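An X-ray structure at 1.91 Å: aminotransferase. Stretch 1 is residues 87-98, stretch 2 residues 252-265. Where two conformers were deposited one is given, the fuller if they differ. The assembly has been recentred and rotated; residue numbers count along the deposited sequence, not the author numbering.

Stretch 1, residues 87-98: TVDADNEILPVL
Stretch 2 252-265: LRSGFVAGDAELLK

Two strands distant in sequence, 94-97 and 255-259, lie side by side and run antiparallel, their directions 152° apart and their axes approaching to 4.2 Å. Both are extended (Ile94 phi/psi -137/129, Val257 -117/142). Ile94 faces Ala258 and Pro96 faces Phe256 in non-hydrogen-bonded pairs; Leu95 with Val257 and Val97 with Gly255 are the hydrogen-bonded ones. Leu95 N donates to Val257 O and Val257 N to Leu95 O, both at 2.9 Å; Val97 N reaches Gly255 O at 3.0 Å, and Gly255 N reaches Val97 O at 2.9 Å. Pro96, which has no amide hydrogen, costs the ladder nothing in its non-hydrogen-bonded place. Gly259 N extends the ladder to Glu93 O (2.9 Å); its phi/psi of 141/-142 would jam a CB against the preceding carbonyl, so glycine suits it.

On one face sit Leu95, Val97 and Val257. Val257 (chi1 p) puts CG1 3.7 Å from Leu95 CB and 3.9 Å from Val97 CG1, a knob between two neighbours. Gly255 leaves a hollow beside it: Val97 (m) lays CG2 over the backbone, 3.5 Å from Phe256 N. Leu95 (m, t) extends CD1 to 4.0 Å from Leu264 CD2, while Leu264 (m, t), pointing back from the helix, sets CD1 3.3 Å from Glu93 O.

On the other face Ile94 (m, t) packs its CG1 4.2 Å from the CB of small Ala258. Ile94 CG2 meets Phe256 CD1 at 4.2 Å, though the ring (chi1 p, chi2 85°) leads away.

Asp260 (t) caps the helix, OD1 accepting from Glu262 N at 2.9 Å and weakly from Leu263 N at 3.3 Å. Ala261 CA makes a CA-H...O contact with Asn92 O at 3.4 Å; one water bridges Asn92 O and Ala261 O, another Glu93 OE2 and Ala261 N. At the far end a third links Leu98 O to Arg253 NH2.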

# COMPACT_ATOMS: atom_id res chain seq x y z
N THR A 87 2.50 22.10 18.01
CA THR A 87 2.58 20.91 18.84
C THR A 87 1.51 19.89 18.41
O THR A 87 0.31 20.13 18.57
CB THR A 87 2.42 21.24 20.33
OG1 THR A 87 1.15 21.88 20.54
CG2 THR A 87 3.54 22.16 20.79
N VAL A 88 1.97 18.77 17.87
CA VAL A 88 1.13 17.70 17.37
C VAL A 88 1.55 16.42 18.11
O VAL A 88 2.73 16.12 18.22
CB VAL A 88 1.33 17.54 15.83
CG1 VAL A 88 0.60 16.31 15.27
CG2 VAL A 88 0.90 18.82 15.11
N ASP A 89 0.58 15.68 18.62
CA ASP A 89 0.88 14.57 19.54
C ASP A 89 1.25 13.31 18.75
O ASP A 89 0.42 12.77 18.04
CB ASP A 89 -0.35 14.33 20.44
CG ASP A 89 -0.11 13.28 21.53
OD1 ASP A 89 0.84 12.47 21.43
OD2 ASP A 89 -0.89 13.27 22.50
N ALA A 90 2.49 12.84 18.89
CA ALA A 90 2.97 11.64 18.22
C ALA A 90 2.15 10.40 18.58
O ALA A 90 2.01 9.50 17.76
CB ALA A 90 4.47 11.41 18.50
N ASP A 91 1.59 10.37 19.79
CA ASP A 91 0.80 9.21 20.25
C ASP A 91 -0.56 9.04 19.56
O ASP A 91 -1.09 7.93 19.57
CB ASP A 91 0.51 9.30 21.76
CG ASP A 91 1.75 9.20 22.63
OD1 ASP A 91 2.74 8.55 22.24
OD2 ASP A 91 1.72 9.76 23.75
N ASN A 92 -1.16 10.11 19.02
CA ASN A 92 -2.49 9.93 18.44
C ASN A 92 -2.86 10.82 17.25
O ASN A 92 -3.90 10.61 16.66
CB ASN A 92 -3.58 9.97 19.52
CG ASN A 92 -3.66 11.31 20.24
OD1 ASN A 92 -3.10 12.30 19.81
ND2 ASN A 92 -4.39 11.32 21.35
N GLU A 93 -1.98 11.75 16.86
CA GLU A 93 -2.27 12.68 15.75
C GLU A 93 -1.42 12.49 14.50
O GLU A 93 -1.51 13.30 13.57
CB GLU A 93 -2.15 14.13 16.23
CG GLU A 93 -3.25 14.54 17.19
CD GLU A 93 -3.20 16.01 17.57
OE1 GLU A 93 -2.15 16.47 18.06
OE2 GLU A 93 -4.23 16.70 17.38
N ILE A 94 -0.62 11.44 14.47
CA ILE A 94 0.29 11.17 13.36
C ILE A 94 0.29 9.69 12.98
O ILE A 94 0.45 8.83 13.83
CB ILE A 94 1.74 11.57 13.74
CG1 ILE A 94 1.79 13.03 14.16
CG2 ILE A 94 2.71 11.27 12.57
CD1 ILE A 94 3.18 13.58 14.47
N LEU A 95 0.11 9.38 11.69
CA LEU A 95 0.37 8.01 11.18
C LEU A 95 1.38 8.07 10.05
O LEU A 95 1.25 8.90 9.14
CB LEU A 95 -0.90 7.33 10.65
CG LEU A 95 -1.99 6.95 11.66
CD1 LEU A 95 -3.24 6.33 10.92
CD2 LEU A 95 -1.42 6.00 12.76
N PRO A 96 2.38 7.18 10.08
CA PRO A 96 3.20 7.09 8.87
C PRO A 96 2.44 6.45 7.70
O PRO A 96 1.57 5.57 7.90
CB PRO A 96 4.37 6.20 9.30
CG PRO A 96 3.85 5.40 10.45
CD PRO A 96 2.71 6.15 11.07
N VAL A 97 2.79 6.84 6.48
CA VAL A 97 2.15 6.29 5.28
C VAL A 97 3.20 5.97 4.22
O VAL A 97 4.29 6.54 4.21
CB VAL A 97 1.11 7.27 4.71
CG1 VAL A 97 -0.03 7.52 5.73
CG2 VAL A 97 1.77 8.60 4.29
N LEU A 98 2.87 5.05 3.32
CA LEU A 98 3.84 4.53 2.34
C LEU A 98 3.80 5.39 1.06
O LEU A 98 3.46 4.90 -0.03
CB LEU A 98 3.57 3.05 2.04
CG LEU A 98 3.37 2.17 3.29
CD1 LEU A 98 3.22 0.69 2.91
CD2 LEU A 98 4.54 2.36 4.30
N LEU A 252 11.42 5.79 -1.97
CA LEU A 252 11.36 5.27 -0.60
C LEU A 252 9.92 4.95 -0.19
O LEU A 252 9.70 4.07 0.63
CB LEU A 252 12.01 6.26 0.37
CG LEU A 252 12.18 5.79 1.82
CD1 LEU A 252 13.15 4.59 1.92
CD2 LEU A 252 12.64 6.96 2.68
N ARG A 253 8.96 5.65 -0.79
CA ARG A 253 7.53 5.48 -0.52
C ARG A 253 7.29 5.73 0.96
O ARG A 253 6.93 4.80 1.69
CB ARG A 253 6.99 4.09 -0.95
CG ARG A 253 7.37 3.63 -2.34
CD ARG A 253 7.11 4.68 -3.44
NE ARG A 253 5.73 5.18 -3.41
CZ ARG A 253 5.35 6.46 -3.43
NH1 ARG A 253 6.21 7.47 -3.51
NH2 ARG A 253 4.05 6.74 -3.39
N SER A 254 7.51 6.97 1.39
CA SER A 254 7.39 7.35 2.79
C SER A 254 6.90 8.79 3.02
O SER A 254 7.45 9.75 2.47
CB SER A 254 8.74 7.15 3.47
OG SER A 254 8.72 7.56 4.83
N GLY A 255 5.87 8.92 3.85
CA GLY A 255 5.41 10.20 4.33
C GLY A 255 4.66 10.01 5.64
O GLY A 255 4.87 9.02 6.36
N PHE A 256 3.78 10.95 5.94
CA PHE A 256 2.89 10.81 7.08
C PHE A 256 1.62 11.61 6.86
O PHE A 256 1.58 12.48 6.01
CB PHE A 256 3.57 11.19 8.41
CG PHE A 256 3.91 12.65 8.56
CD1 PHE A 256 2.97 13.56 9.04
CD2 PHE A 256 5.19 13.11 8.27
CE1 PHE A 256 3.31 14.91 9.22
CE2 PHE A 256 5.54 14.45 8.46
CZ PHE A 256 4.60 15.34 8.93
N VAL A 257 0.59 11.24 7.62
CA VAL A 257 -0.66 11.98 7.71
C VAL A 257 -0.78 12.45 9.17
O VAL A 257 -0.35 11.75 10.09
CB VAL A 257 -1.86 11.13 7.28
CG1 VAL A 257 -2.02 9.87 8.16
CG2 VAL A 257 -3.14 11.95 7.29
N ALA A 258 -1.29 13.65 9.38
CA ALA A 258 -1.40 14.22 10.73
C ALA A 258 -2.64 15.08 10.89
O ALA A 258 -3.07 15.73 9.94
CB ALA A 258 -0.15 15.03 11.06
N GLY A 259 -3.20 15.09 12.09
CA GLY A 259 -4.40 15.87 12.36
C GLY A 259 -5.34 15.12 13.29
O GLY A 259 -4.89 14.43 14.21
N ASP A 260 -6.63 15.25 13.02
CA ASP A 260 -7.73 14.79 13.88
C ASP A 260 -7.48 13.36 14.37
O ASP A 260 -7.53 12.41 13.59
CB ASP A 260 -9.04 14.86 13.07
CG ASP A 260 -10.27 14.56 13.89
OD1 ASP A 260 -10.17 13.79 14.87
OD2 ASP A 260 -11.36 15.07 13.53
N ALA A 261 -7.22 13.23 15.68
CA ALA A 261 -6.97 11.92 16.33
C ALA A 261 -8.08 10.90 16.14
O ALA A 261 -7.80 9.69 16.05
CB ALA A 261 -6.69 12.10 17.85
N GLU A 262 -9.33 11.35 16.11
CA GLU A 262 -10.47 10.44 15.95
C GLU A 262 -10.52 9.87 14.53
O GLU A 262 -10.74 8.67 14.34
CB GLU A 262 -11.78 11.14 16.30
CG GLU A 262 -13.02 10.24 16.18
N LEU A 263 -10.29 10.72 13.54
CA LEU A 263 -10.15 10.24 12.15
C LEU A 263 -9.02 9.22 12.01
O LEU A 263 -9.16 8.21 11.33
CB LEU A 263 -9.90 11.42 11.18
CG LEU A 263 -11.09 12.38 10.97
CD1 LEU A 263 -10.73 13.41 9.88
CD2 LEU A 263 -12.40 11.64 10.65
N LEU A 264 -7.89 9.49 12.64
CA LEU A 264 -6.74 8.62 12.49
C LEU A 264 -6.92 7.30 13.21
O LEU A 264 -6.37 6.28 12.77
CB LEU A 264 -5.48 9.33 12.95
CG LEU A 264 -5.06 10.49 12.04
CD1 LEU A 264 -3.83 11.17 12.58
CD2 LEU A 264 -4.78 10.02 10.62
N LYS A 265 -7.65 7.30 14.33
CA LYS A 265 -7.97 6.05 15.03
C LYS A 265 -8.69 5.10 14.08
O LYS A 265 -8.33 3.90 13.96
CB LYS A 265 -8.82 6.33 16.27
CG LYS A 265 -9.14 5.11 17.12
CD LYS A 265 -9.96 5.53 18.34
CE LYS A 265 -10.23 4.35 19.26
NZ LYS A 265 -11.11 3.32 18.62
O HOH W 1 -5.59 8.49 16.87
O HOH W 2 -6.69 15.66 17.23
O HOH W 3 1.85 5.16 -2.18